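Local coordinates for molybdopterin-guanine dinucleotide biosynthesis protein A (MobA) (Archaeoglobus fulgidus, PDB 3NGW) that probably transfers a guanine nucleotide from GTP to molybdopterin, a late step in building the molybdenum cofactor, at residues 27-30 and 31-35; 74-77 and 78-82; 98-101 and 102-106; 151-154 and 155-158; 161-164 and 165-168. All coordinates share one frame; numbering follows the deposited sequence.

Contact 1 (27-30 and 31-35); sequences KLIE and WVLEK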
loop_
_atom_site.group_PDB
_atom_site.type_symbol
_atom_site.label_atom_id
_atom_site.label_comp_id
_atom_site.label_asym_id
_atom_site.label_seq_id
_atom_site.Cartn_x
_atom_site.Cartn_y
_atom_site.Cartn_z
ATOM N N LYS A 27 4.772 -4.768 16.511
ATOM C CA LYS A 27 3.515 -4.706 15.778
ATOM C C LYS A 27 3.738 -4.307 14.322
ATOM O O LYS A 27 4.701 -3.610 14.009
ATOM C CB LYS A 27 2.576 -3.702 16.443
ATOM C CG LYS A 27 2.136 -4.090 17.838
ATOM C CD LYS A 27 1.098 -3.106 18.364
ATOM C CE LYS A 27 0.621 -3.500 19.754
ATOM N NZ LYS A 27 -0.441 -2.590 20.275
ATOM N N LEU A 28 2.854 -4.737 13.429
ATOM C CA LEU A 28 3.016 -4.381 12.028
ATOM C C LEU A 28 2.926 -2.888 11.798
ATOM O O LEU A 28 3.637 -2.352 10.956
ATOM C CB LEU A 28 1.987 -5.095 11.160
ATOM C CG LEU A 28 2.398 -6.493 10.711
ATOM C CD1 LEU A 28 1.307 -7.052 9.818
ATOM C CD2 LEU A 28 3.730 -6.452 9.971
ATOM N N ILE A 29 2.053 -2.210 12.531
ATOM C CA ILE A 29 1.938 -0.770 12.347
ATOM C C ILE A 29 3.255 -0.068 12.690
ATOM O O ILE A 29 3.620 0.913 12.046
ATOM C CB ILE A 29 0.803 -0.164 13.193
ATOM C CG1 ILE A 29 0.707 1.331 12.913
ATOM C CG2 ILE A 29 1.033 -0.444 14.669
ATOM C CD1 ILE A 29 0.381 1.673 11.445
ATOM N N GLU A 30 3.980 -0.574 13.683
ATOM C CA GLU A 30 5.248 0.044 14.057
ATOM C C GLU A 30 6.309 -0.271 13.009
ATOM O O GLU A 30 7.257 0.492 12.825
ATOM C CB GLU A 30 5.671 -0.426 15.450
ATOM C CG GLU A 30 4.527 -0.292 16.441
ATOM C CD GLU A 30 4.911 -0.540 17.889
ATOM O OE1 GLU A 30 5.836 -1.348 18.149
ATOM O OE2 GLU A 30 4.251 0.065 18.766
ATOM N N TRP A 31 6.139 -1.387 12.313
ATOM C CA TRP A 31 7.065 -1.761 11.258
ATOM C C TRP A 31 7.028 -0.745 10.119
ATOM O O TRP A 31 8.069 -0.246 9.700
ATOM C CB TRP A 31 6.707 -3.130 10.692
ATOM C CG TRP A 31 7.466 -4.263 11.290
ATOM C CD1 TRP A 31 7.238 -4.874 12.495
ATOM C CD2 TRP A 31 8.581 -4.940 10.699
ATOM N NE1 TRP A 31 8.147 -5.895 12.689
ATOM C CE2 TRP A 31 8.983 -5.952 11.606
ATOM C CE3 TRP A 31 9.285 -4.785 9.497
ATOM C CZ2 TRP A 31 10.056 -6.812 11.335
ATOM C CZ3 TRP A 31 10.354 -5.643 9.228
ATOM C CH2 TRP A 31 10.730 -6.640 10.148
ATOM N N VAL A 32 5.829 -0.452 9.612
ATOM C CA VAL A 32 5.676 0.495 8.509
ATOM C C VAL A 32 5.892 1.939 8.955
ATOM O O VAL A 32 6.327 2.776 8.171
ATOM C CB VAL A 32 4.285 0.338 7.808
ATOM C CG1 VAL A 32 4.175 -1.059 7.207
ATOM C CG2 VAL A 32 3.148 0.580 8.794
ATOM N N LEU A 33 5.601 2.221 10.219
ATOM C CA LEU A 33 5.802 3.549 10.774
ATOM C C LEU A 33 7.287 3.877 10.633
ATOM O O LEU A 33 7.650 4.897 10.048
ATOM C CB LEU A 33 5.381 3.555 12.245
ATOM C CG LEU A 33 4.297 4.516 12.754
ATOM C CD1 LEU A 33 3.321 4.885 11.666
ATOM C CD2 LEU A 33 3.564 3.857 13.929
ATOM N N GLU A 34 8.142 2.992 11.149
ATOM C CA GLU A 34 9.598 3.155 11.073
ATOM C C GLU A 34 10.114 3.231 9.650
ATOM O O GLU A 34 10.896 4.113 9.310
ATOM C CB GLU A 34 10.312 1.970 11.730
ATOM C CG GLU A 34 10.364 1.988 13.226
ATOM C CD GLU A 34 10.970 0.707 13.801
ATOM O OE1 GLU A 34 11.961 0.198 13.231
ATOM O OE2 GLU A 34 10.461 0.228 14.834
ATOM N N LYS A 35 9.682 2.275 8.834
ATOM C CA LYS A 35 10.121 2.166 7.445
ATOM C C LYS A 35 9.814 3.363 6.536
ATOM O O LYS A 35 10.624 3.707 5.678
ATOM C CB LYS A 35 9.536 0.886 6.827
ATOM C CG LYS A 35 9.862 0.697 5.352
ATOM C CD LYS A 35 9.141 -0.495 4.735
ATOM C CE LYS A 35 9.777 -1.827 5.099
ATOM N NZ LYS A 35 9.590 -2.152 6.527
#
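Trp31 meets Lys27 at the first turn of helix 28-36. Lys27 O accepts one bond there, from Trp31 N over 3.1 Å, and the CD1 edge of the indole merely lies against the same oxygen, with Trp31 CD1 3.2 Å from Lys27 O and that atom close to the ring plane. Lys27 is the N-cap, so this bond closes the first turn. Leu28 O takes a fairly straight bond from Val32 N (163°) and a second, weak one from Trp31 N. Next along, Leu33 N reaches Ile29 O at 3.0 Å, and Glu34 N donates to Glu30 O with the N-H pointing almost directly at the oxygen (170°).

The polar side-chain ends find their partners elsewhere: Trp31 NE1 on Leu23 O, Glu30 OE2 on Tyr58 OH, Lys35 NZ on Pro94 O, and Lys27 NZ on the carboxylate of Glu20. The carboxylates of Glu30 and Glu34 stay apart, with Glu30 OE1 5.9 Å from Glu34 OE2, and the latter oxygen is in a salt bridge with Lys26 NZ.

Ile29 makes the apolar contacts along the turn, with Val32 and Leu33. With CG1 anti to the backbone N (chi1 -178°), its CD1 lies 4.0 Å from Val32 CG2, the two side chains crossing at about a right angle, while Ile29 CG1 comes within 3.9 Å of Leu33 CD2. Tyr58 lies against Ile29 and Leu33. Leu28 packs against Leu23 of the small strand 22-23, and Val32 and Leu33 rest on Phe43 of strand 40-44 in the main sheet.

Contact 2 (74-77 and 78-82); sequences AGIH and AALRH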
loop_
_atom_site.group_PDB
_atom_site.type_symbol
_atom_site.label_atom_id
_atom_site.label_comp_id
_atom_site.label_asym_id
_atom_site.label_seq_id
_atom_site.Cartn_x
_atom_site.Cartn_y
_atom_site.Cartn_z
ATOM N N ALA A 74 -10.691 2.738 -2.197
ATOM C CA ALA A 74 -11.090 3.907 -1.427
ATOM C C ALA A 74 -9.896 4.499 -0.695
ATOM O O ALA A 74 -9.838 5.706 -0.453
ATOM C CB ALA A 74 -12.176 3.526 -0.433
ATOM N N GLY A 75 -8.950 3.632 -0.345
ATOM C CA GLY A 75 -7.760 4.059 0.360
ATOM C C GLY A 75 -6.804 4.778 -0.569
ATOM O O GLY A 75 -6.226 5.792 -0.193
ATOM N N ILE A 76 -6.631 4.249 -1.778
ATOM C CA ILE A 76 -5.747 4.865 -2.759
ATOM C C ILE A 76 -6.340 6.212 -3.159
ATOM O O ILE A 76 -5.646 7.234 -3.178
ATOM C CB ILE A 76 -5.596 3.968 -4.005
ATOM C CG1 ILE A 76 -4.864 2.682 -3.622
ATOM C CG2 ILE A 76 -4.826 4.696 -5.101
ATOM C CD1 ILE A 76 -4.871 1.620 -4.719
ATOM N N HIS A 77 -7.636 6.209 -3.458
ATOM C CA HIS A 77 -8.352 7.422 -3.836
ATOM C C HIS A 77 -8.167 8.497 -2.773
ATOM O O HIS A 77 -7.895 9.652 -3.089
ATOM C CB HIS A 77 -9.847 7.115 -4.011
ATOM C CG HIS A 77 -10.702 8.330 -4.214
ATOM N ND1 HIS A 77 -11.423 8.913 -3.193
ATOM C CD2 HIS A 77 -10.934 9.083 -5.318
ATOM C CE1 HIS A 77 -12.063 9.972 -3.659
ATOM N NE2 HIS A 77 -11.783 10.098 -4.944
ATOM N N ALA A 78 -8.315 8.101 -1.514
ATOM C CA ALA A 78 -8.163 9.023 -0.399
ATOM C C ALA A 78 -6.787 9.681 -0.427
ATOM O O ALA A 78 -6.662 10.894 -0.236
ATOM C CB ALA A 78 -8.363 8.283 0.925
ATOM N N ALA A 79 -5.750 8.883 -0.654
ATOM C CA ALA A 79 -4.393 9.425 -0.703
ATOM C C ALA A 79 -4.234 10.392 -1.877
ATOM O O ALA A 79 -3.625 11.444 -1.736
ATOM C CB ALA A 79 -3.369 8.286 -0.808
ATOM N N LEU A 80 -4.776 10.041 -3.039
ATOM C CA LEU A 80 -4.664 10.930 -4.183
ATOM C C LEU A 80 -5.359 12.262 -3.923
ATOM O O LEU A 80 -4.849 13.318 -4.310
ATOM C CB LEU A 80 -5.238 10.273 -5.437
ATOM C CG LEU A 80 -4.458 9.029 -5.872
ATOM C CD1 LEU A 80 -5.105 8.441 -7.098
ATOM C CD2 LEU A 80 -3.001 9.380 -6.154
ATOM N N ARG A 81 -6.514 12.222 -3.258
ATOM C CA ARG A 81 -7.254 13.448 -2.952
ATOM C C ARG A 81 -6.569 14.254 -1.845
ATOM O O ARG A 81 -6.789 15.455 -1.713
ATOM C CB ARG A 81 -8.694 13.123 -2.524
ATOM C CG ARG A 81 -9.546 12.459 -3.591
ATOM C CD ARG A 81 -9.659 13.305 -4.849
ATOM N NE ARG A 81 -10.579 12.711 -5.823
ATOM C CZ ARG A 81 -10.639 13.050 -7.110
ATOM N NH1 ARG A 81 -9.829 13.983 -7.599
ATOM N NH2 ARG A 81 -11.511 12.460 -7.912
ATOM N N HIS A 82 -5.736 13.588 -1.056
ATOM C CA HIS A 82 -5.027 14.245 0.034
ATOM C C HIS A 82 -3.801 15.038 -0.404
ATOM O O HIS A 82 -3.663 16.207 -0.053
ATOM C CB HIS A 82 -4.595 13.219 1.079
ATOM C CG HIS A 82 -3.816 13.813 2.207
ATOM N ND1 HIS A 82 -4.380 14.675 3.127
ATOM C CD2 HIS A 82 -2.507 13.724 2.532
ATOM C CE1 HIS A 82 -3.451 15.089 3.964
ATOM N NE2 HIS A 82 -2.302 14.526 3.626
#
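His77 and Arg81, one helical turn apart, make the principal side-chain contact in this part of helix 72-83. It is first a CH-pi contact: Arg81 CG sits over one face of the imidazole, 3.7 Å from the His77 ring centroid and offset toward the rim. The arginine can do this because its chain bends at chi2 (-58°), folding back over the ring instead of running straight out. Ring and guanidinium planes stand 85° apart, and the imidazole nitrogen meets the guanidinium at its edge, with His77 NE2 3.0 Å from Arg81 NE.

The charged and polar ends look outside the turn. Arg81 NH2 forms salt bridges with Glu139 and Asp136, while His77 ND1 is hydrogen-bonded to Asp65 OD1, which helps fix the rotation of the ring. An alanine in place of His77 would probably leave Asp65 without this partner and let the aliphatic part of Arg81 swing away from its present path.

Four backbone bonds run beneath these side chains: Ala78 N to Ala74 O, Ala79 N to Gly75 O, and, both at 2.9 Å, Leu80 N to Ile76 O and Arg81 N to His77 O.

Apolar contact is thinner, with Ile76 CG2 4.3 Å from Leu80 CD1. Those two residues pack on Tyr130 of strand 129-130, and Ile76 also meets Leu138. Ala78 touches Val44 of strand 40-44, and His77 and Arg81 lie against helix 135-143.

Contact 3 (98-101 and 102-106); sequences PEVL and EHLYK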
loop_
_atom_site.group_PDB
_atom_site.type_symbol
_atom_site.label_atom_id
_atom_site.label_comp_id
_atom_site.label_asym_id
_atom_site.label_seq_id
_atom_site.Cartn_x
_atom_site.Cartn_y
_atom_site.Cartn_z
ATOM N N PRO A 98 12.567 0.322 0.442
ATOM C CA PRO A 98 12.455 1.729 0.045
ATOM C C PRO A 98 13.065 1.995 -1.325
ATOM O O PRO A 98 12.580 2.844 -2.066
ATOM C CB PRO A 98 13.185 2.460 1.171
ATOM C CG PRO A 98 12.899 1.588 2.367
ATOM C CD PRO A 98 13.152 0.204 1.791
ATOM N N GLU A 99 14.122 1.261 -1.656
ATOM C CA GLU A 99 14.770 1.431 -2.943
ATOM C C GLU A 99 13.776 1.087 -4.040
ATOM O O GLU A 99 13.726 1.762 -5.069
ATOM C CB GLU A 99 15.997 0.522 -3.082
ATOM C CG GLU A 99 16.930 0.460 -1.859
ATOM C CD GLU A 99 16.386 -0.437 -0.744
ATOM O OE1 GLU A 99 15.547 0.036 0.056
ATOM O OE2 GLU A 99 16.791 -1.623 -0.683
ATOM N N VAL A 100 12.992 0.030 -3.816
ATOM C CA VAL A 100 11.986 -0.411 -4.786
ATOM C C VAL A 100 10.953 0.697 -4.982
ATOM O O VAL A 100 10.620 1.063 -6.117
ATOM C CB VAL A 100 11.254 -1.716 -4.330
ATOM C CG1 VAL A 100 10.121 -2.046 -5.299
ATOM C CG2 VAL A 100 12.234 -2.882 -4.277
ATOM N N LEU A 101 10.471 1.253 -3.874
ATOM C CA LEU A 101 9.475 2.323 -3.933
ATOM C C LEU A 101 10.017 3.550 -4.640
ATOM O O LEU A 101 9.363 4.113 -5.521
ATOM C CB LEU A 101 9.011 2.701 -2.522
ATOM C CG LEU A 101 7.927 1.797 -1.917
ATOM C CD1 LEU A 101 7.705 2.149 -0.461
ATOM C CD2 LEU A 101 6.633 1.963 -2.706
ATOM N N GLU A 102 11.214 3.966 -4.247
ATOM C CA GLU A 102 11.845 5.131 -4.846
ATOM C C GLU A 102 11.873 4.955 -6.370
ATOM O O GLU A 102 11.531 5.867 -7.122
ATOM C CB GLU A 102 13.266 5.290 -4.294
ATOM C CG GLU A 102 13.683 6.736 -4.093
ATOM C CD GLU A 102 13.743 7.145 -2.628
ATOM O OE1 GLU A 102 13.441 8.325 -2.329
ATOM O OE2 GLU A 102 14.112 6.297 -1.779
ATOM N N HIS A 103 12.264 3.771 -6.823
ATOM C CA HIS A 103 12.318 3.501 -8.252
ATOM C C HIS A 103 10.932 3.641 -8.888
ATOM O O HIS A 103 10.767 4.354 -9.878
ATOM C CB HIS A 103 12.867 2.097 -8.501
ATOM C CG HIS A 103 13.023 1.757 -9.950
ATOM N ND1 HIS A 103 13.872 2.446 -10.792
ATOM C CD2 HIS A 103 12.432 0.805 -10.710
ATOM C CE1 HIS A 103 13.793 1.936 -12.007
ATOM N NE2 HIS A 103 12.925 0.938 -11.985
ATOM N N LEU A 104 9.937 2.966 -8.310
ATOM C CA LEU A 104 8.574 3.019 -8.829
ATOM C C LEU A 104 8.053 4.445 -8.987
ATOM O O LEU A 104 7.450 4.777 -10.010
ATOM C CB LEU A 104 7.631 2.215 -7.924
ATOM C CG LEU A 104 7.830 0.694 -7.949
ATOM C CD1 LEU A 104 6.858 0.007 -7.001
ATOM C CD2 LEU A 104 7.629 0.188 -9.383
ATOM N N TYR A 105 8.290 5.284 -7.981
ATOM C CA TYR A 105 7.837 6.674 -8.005
ATOM C C TYR A 105 8.490 7.462 -9.128
ATOM O O TYR A 105 7.814 8.119 -9.926
ATOM C CB TYR A 105 8.155 7.367 -6.685
ATOM C CG TYR A 105 7.451 8.688 -6.527
ATOM C CD1 TYR A 105 6.078 8.738 -6.320
ATOM C CD2 TYR A 105 8.154 9.892 -6.591
ATOM C CE1 TYR A 105 5.415 9.953 -6.180
ATOM C CE2 TYR A 105 7.500 11.122 -6.452
ATOM C CZ TYR A 105 6.127 11.143 -6.246
ATOM O OH TYR A 105 5.455 12.339 -6.105
ATOM N N LYS A 106 9.814 7.398 -9.179
ATOM C CA LYS A 106 10.582 8.108 -10.195
ATOM C C LYS A 106 10.136 7.664 -11.583
ATOM O O LYS A 106 9.792 8.491 -12.425
ATOM C CB LYS A 106 12.077 7.823 -10.004
ATOM C CG LYS A 106 12.988 8.672 -10.867
ATOM C CD LYS A 106 14.440 8.214 -10.752
ATOM C CE LYS A 106 14.643 6.838 -11.396
ATOM N NZ LYS A 106 16.074 6.402 -11.377
#
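Leu104 lies one turn beyond Val100 on helix 98-111, and their methyls meet, Val100 CG1 standing 4.2 Å from Leu104 CD1. With Leu104 CG anti to the carbonyl carbon (chi1 -69°), that atom also rests 3.4 Å from Val100 O. The same carbonyl accepts Leu104 N in a nearly straight bond (170°), so the two residues are joined through both backbone and side chain. Beside them, Glu102 N donates to Pro98 O at 2.8 Å and His103 N to Glu99 O at 3.0 Å, while Glu102 CB lies 3.4 Å from Pro98 O. Pro98, whose own nitrogen carries no hydrogen, stands in the first turn, where its nitrogen has no helical carbonyl to serve.

Further out, the helix meets several neighbours. The His103 ring is hydrogen-bonded through NE2 to Tyr161 OH and also meets the ring of Phe169. Leu104 packs on Leu116 and Pro118 of strand 115-119, and Leu101 and Tyr105 both touch Val87 of strand 86-90. A helix laid in this way across neighbouring strands is characteristic of the alpha/beta layering of the GT-A-like nucleotidyltransferase fold.

Contact 4 (151-154 and 155-158); sequences VPLE and RLNV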
loop_
_atom_site.group_PDB
_atom_site.type_symbol
_atom_site.label_atom_id
_atom_site.label_comp_id
_atom_site.label_asym_id
_atom_site.label_seq_id
_atom_site.Cartn_x
_atom_site.Cartn_y
_atom_site.Cartn_z
ATOM N N VAL A 151 -10.984 -3.244 -12.490
ATOM C CA VAL A 151 -12.004 -2.613 -13.312
ATOM C C VAL A 151 -11.670 -1.173 -13.692
ATOM O O VAL A 151 -11.655 -0.834 -14.869
ATOM C CB VAL A 151 -13.372 -2.650 -12.605
ATOM C CG1 VAL A 151 -14.409 -1.901 -13.428
ATOM C CG2 VAL A 151 -13.794 -4.096 -12.401
ATOM N N PRO A 152 -11.415 -0.301 -12.699
ATOM C CA PRO A 152 -11.098 1.077 -13.085
ATOM C C PRO A 152 -9.732 1.222 -13.761
ATOM O O PRO A 152 -9.513 2.153 -14.539
ATOM C CB PRO A 152 -11.215 1.845 -11.767
ATOM C CG PRO A 152 -10.975 0.802 -10.722
ATOM C CD PRO A 152 -11.641 -0.417 -11.246
ATOM N N LEU A 153 -8.823 0.292 -13.485
ATOM C CA LEU A 153 -7.496 0.343 -14.093
ATOM C C LEU A 153 -7.563 0.143 -15.608
ATOM O O LEU A 153 -6.695 0.617 -16.343
ATOM C CB LEU A 153 -6.573 -0.710 -13.466
ATOM C CG LEU A 153 -6.112 -0.390 -12.039
ATOM C CD1 LEU A 153 -5.225 -1.492 -11.504
ATOM C CD2 LEU A 153 -5.381 0.948 -12.045
ATOM N N GLU A 154 -8.595 -0.556 -16.071
ATOM C CA GLU A 154 -8.759 -0.806 -17.498
ATOM C C GLU A 154 -9.160 0.457 -18.243
ATOM O O GLU A 154 -8.913 0.580 -19.441
ATOM C CB GLU A 154 -9.795 -1.907 -17.729
ATOM C CG GLU A 154 -9.242 -3.314 -17.542
ATOM C CD GLU A 154 -10.320 -4.381 -17.582
ATOM O OE1 GLU A 154 -9.966 -5.582 -17.619
ATOM O OE2 GLU A 154 -11.519 -4.016 -17.567
ATOM N N ARG A 155 -9.774 1.395 -17.528
ATOM C CA ARG A 155 -10.189 2.660 -18.123
ATOM C C ARG A 155 -9.117 3.745 -17.980
ATOM O O ARG A 155 -9.352 4.902 -18.321
ATOM C CB ARG A 155 -11.483 3.154 -17.475
ATOM C CG ARG A 155 -12.761 2.541 -18.019
ATOM C CD ARG A 155 -13.959 3.273 -17.430
ATOM N NE ARG A 155 -15.166 3.187 -18.249
ATOM C CZ ARG A 155 -15.846 2.067 -18.485
ATOM N NH1 ARG A 155 -15.438 0.916 -17.963
ATOM N NH2 ARG A 155 -16.944 2.103 -19.233
ATOM N N LEU A 156 -7.942 3.367 -17.484
ATOM C CA LEU A 156 -6.844 4.314 -17.291
ATOM C C LEU A 156 -5.600 3.912 -18.072
ATOM O O LEU A 156 -5.459 2.764 -18.480
ATOM C CB LEU A 156 -6.481 4.400 -15.804
ATOM C CG LEU A 156 -7.556 4.887 -14.836
ATOM C CD1 LEU A 156 -7.099 4.666 -13.406
ATOM C CD2 LEU A 156 -7.855 6.352 -15.093
ATOM N N ASN A 157 -4.692 4.861 -18.269
ATOM C CA ASN A 157 -3.449 4.579 -18.972
ATOM C C ASN A 157 -2.469 4.004 -17.946
ATOM O O ASN A 157 -1.790 4.745 -17.239
ATOM C CB ASN A 157 -2.897 5.867 -19.598
ATOM C CG ASN A 157 -1.495 5.696 -20.172
ATOM O OD1 ASN A 157 -1.210 4.724 -20.880
ATOM N ND2 ASN A 157 -0.616 6.653 -19.881
ATOM N N VAL A 158 -2.413 2.676 -17.866
ATOM C CA VAL A 158 -1.547 1.990 -16.911
ATOM C C VAL A 158 -0.279 1.384 -17.518
ATOM O O VAL A 158 -0.315 0.798 -18.601
ATOM C CB VAL A 158 -2.321 0.856 -16.191
ATOM C CG1 VAL A 158 -1.451 0.236 -15.107
ATOM C CG2 VAL A 158 -3.615 1.401 -15.591
#
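Leu153 meets both Leu156 and Val158 where the chain leaves helix 150-154 and turns into edge strand 158-162, a helix-to-strand connection in the alpha/beta nucleotidyltransferase fold. The partners are near neighbours along one continuous chain, and their contact accompanies it from helix 150-154 to the outermost strand of the main sheet.

Two backbone bonds, each spanning three residues, make the turn. Arg155 N donates to Pro152 O over 3.1 Å and Leu156 N to Leu153 O over 3.2 Å. Both donors come from well above the carbonyl planes rather than toward a lone pair; at Leu153 the C=O...N angle is just 105°. The regular helical spacing of four is therefore not kept here: Arg155 N is 3.9 Å from Val151 O.

Leu156 lays its branch against the end of the helix, with CG anti to the carbonyl carbon (chi1 -61°) and 3.4 Å from Pro152 O. Its CD1 is 4.3 Å from Leu153 CD2. The flanking residues place the contact in the fold. Pro152 packs on Leu138 and Ala141 of helix 135-143, Leu156 touches Glu137 of the same helix, and Leu153 and Val158 both lie on Ile117 of strand 115-119. Beyond Leu156, Asn157 N is hydrogen-bonded to Asp114 OD2.

Leu153 is the meeting point of the two parts. Its side chain crosses that of Val158 at a slant, and Val158 CG2 touches both the branch and the carbonyl of the leucine, lying 4.0 Å from Leu153 CD2 and 3.3 Å from Leu153 O.

Contact 5 (161-164 and 165-168); sequences YPVE and KLRK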
loop_
_atom_site.group_PDB
_atom_site.type_symbol
_atom_site.label_atom_id
_atom_site.label_comp_id
_atom_site.label_asym_id
_atom_site.label_seq_id
_atom_site.Cartn_x
_atom_site.Cartn_y
_atom_site.Cartn_z
ATOM N N TYR A 161 4.915 -2.587 -15.004
ATOM C CA TYR A 161 6.356 -2.730 -14.896
ATOM C C TYR A 161 6.773 -4.164 -14.583
ATOM O O TYR A 161 6.311 -4.759 -13.610
ATOM C CB TYR A 161 6.873 -1.802 -13.805
ATOM C CG TYR A 161 8.315 -1.387 -13.960
ATOM C CD1 TYR A 161 8.696 -0.471 -14.940
ATOM C CD2 TYR A 161 9.294 -1.878 -13.101
ATOM C CE1 TYR A 161 10.021 -0.048 -15.054
ATOM C CE2 TYR A 161 10.620 -1.463 -13.206
ATOM C CZ TYR A 161 10.972 -0.545 -14.183
ATOM O OH TYR A 161 12.270 -0.109 -14.266
ATOM N N PRO A 162 7.665 -4.737 -15.409
ATOM C CA PRO A 162 8.136 -6.107 -15.203
ATOM C C PRO A 162 8.806 -6.234 -13.845
ATOM O O PRO A 162 9.813 -5.573 -13.570
ATOM C CB PRO A 162 9.116 -6.312 -16.354
ATOM C CG PRO A 162 8.571 -5.417 -17.422
ATOM C CD PRO A 162 8.255 -4.172 -16.633
ATOM N N VAL A 163 8.245 -7.086 -12.998
ATOM C CA VAL A 163 8.794 -7.269 -11.668
ATOM C C VAL A 163 10.283 -7.613 -11.725
ATOM O O VAL A 163 11.030 -7.298 -10.802
ATOM C CB VAL A 163 8.016 -8.360 -10.883
ATOM C CG1 VAL A 163 8.163 -9.717 -11.558
ATOM C CG2 VAL A 163 8.522 -8.413 -9.458
ATOM N N GLU A 164 10.711 -8.235 -12.820
ATOM C CA GLU A 164 12.111 -8.607 -12.988
ATOM C C GLU A 164 13.035 -7.393 -13.002
ATOM O O GLU A 164 14.179 -7.474 -12.565
ATOM C CB GLU A 164 12.297 -9.413 -14.275
ATOM C CG GLU A 164 11.741 -10.828 -14.201
ATOM C CD GLU A 164 12.581 -11.753 -13.325
ATOM O OE1 GLU A 164 12.825 -11.410 -12.150
ATOM O OE2 GLU A 164 13.000 -12.826 -13.812
ATOM N N LYS A 165 12.537 -6.266 -13.496
ATOM C CA LYS A 165 13.333 -5.051 -13.549
ATOM C C LYS A 165 13.549 -4.469 -12.159
ATOM O O LYS A 165 14.256 -3.476 -12.001
ATOM C CB LYS A 165 12.652 -4.016 -14.448
ATOM C CG LYS A 165 12.796 -4.307 -15.934
ATOM C CD LYS A 165 12.007 -3.322 -16.787
ATOM C CE LYS A 165 12.569 -3.226 -18.213
ATOM N NZ LYS A 165 12.726 -4.541 -18.917
ATOM N N LEU A 166 12.953 -5.096 -11.151
ATOM C CA LEU A 166 13.076 -4.615 -9.776
ATOM C C LEU A 166 14.042 -5.426 -8.920
ATOM O O LEU A 166 14.360 -5.027 -7.800
ATOM C CB LEU A 166 11.698 -4.598 -9.104
ATOM C CG LEU A 166 10.626 -3.714 -9.745
ATOM C CD1 LEU A 166 9.276 -4.019 -9.116
ATOM C CD2 LEU A 166 10.991 -2.244 -9.571
ATOM N N ARG A 167 14.510 -6.558 -9.438
ATOM C CA ARG A 167 15.431 -7.406 -8.677
ATOM C C ARG A 167 16.764 -6.725 -8.358
ATOM O O ARG A 167 17.465 -7.120 -7.420
ATOM C CB ARG A 167 15.686 -8.725 -9.413
ATOM C CG ARG A 167 14.531 -9.716 -9.342
ATOM C CD ARG A 167 14.904 -11.042 -9.983
ATOM N NE ARG A 167 13.834 -12.040 -9.903
ATOM C CZ ARG A 167 13.453 -12.656 -8.786
ATOM N NH1 ARG A 167 14.050 -12.382 -7.634
ATOM N NH2 ARG A 167 12.478 -13.556 -8.823
ATOM N N LYS A 168 17.111 -5.706 -9.137
ATOM C CA LYS A 168 18.351 -4.973 -8.911
ATOM C C LYS A 168 18.245 -4.164 -7.617
ATOM O O LYS A 168 19.251 -3.720 -7.061
ATOM C CB LYS A 168 18.645 -4.043 -10.097
ATOM C CG LYS A 168 17.456 -3.197 -10.531
ATOM C CD LYS A 168 17.780 -2.292 -11.716
ATOM C CE LYS A 168 18.809 -1.231 -11.350
ATOM N NZ LYS A 168 18.954 -0.183 -12.408
#
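Tyr161 and Lys165 cross at about a right angle, the lysine chain passing over one face of the phenol ring. Lys165 CD stands 4.3 Å from the Tyr161 ring centroid, 24° off the normal, a CH-pi contact displaced toward the rim, and Lys165 CB lies 3.5 Å from Tyr161 CE2. Pro162 runs alongside the same lysine. Leu166 comes to the tyrosine obliquely, its CD2 3.7 Å from Tyr161 CE2. A leucine in place of Tyr161 would probably cost Lys165 its flat support and leave His103, which is hydrogen-bonded to the phenol oxygen, without that partner.

On the far side of the turn Glu164 and Arg167 lie side by side, their planes 74° apart. The glutamate bends at chi2 (-72°), and Arg167 NE donates to the syn lone pair of Glu164 OE1; the modelled 2.5 Å is short and the bond bent, so that length is doubtful. Beneath, Lys165 N bonds to Pro162 O, Leu166 N to Val163 O and Arg167 N to Glu164 O, the last joining the ion pair again. Apolar contact with the tyrosine thus probably helps hold the start of the turn, and an exposed ion pair its end.

The five contacts follow one another along the chain, and of them contacts 3 and 5 touch directly. Their centres are 11 Å apart, and His103 NE2 lies 2.6 Å from Tyr161 OH, with Leu166 CD2 packed on both His103 and Leu104. Contact 4 leads straight into contact 5, yet their centres lie 21 Å apart. Contacts 2 and 4 both pack on helix 135-143, their centres 16 Å apart. In contact 1 the Leu28 side chain is about 9 Å from that of Asp184, a calcium site with no ion bound to it in this chain, and about 12 Å from a bound calcium. Arg81 of contact 2 lies about 5 Å from a different calcium ion, away from that site.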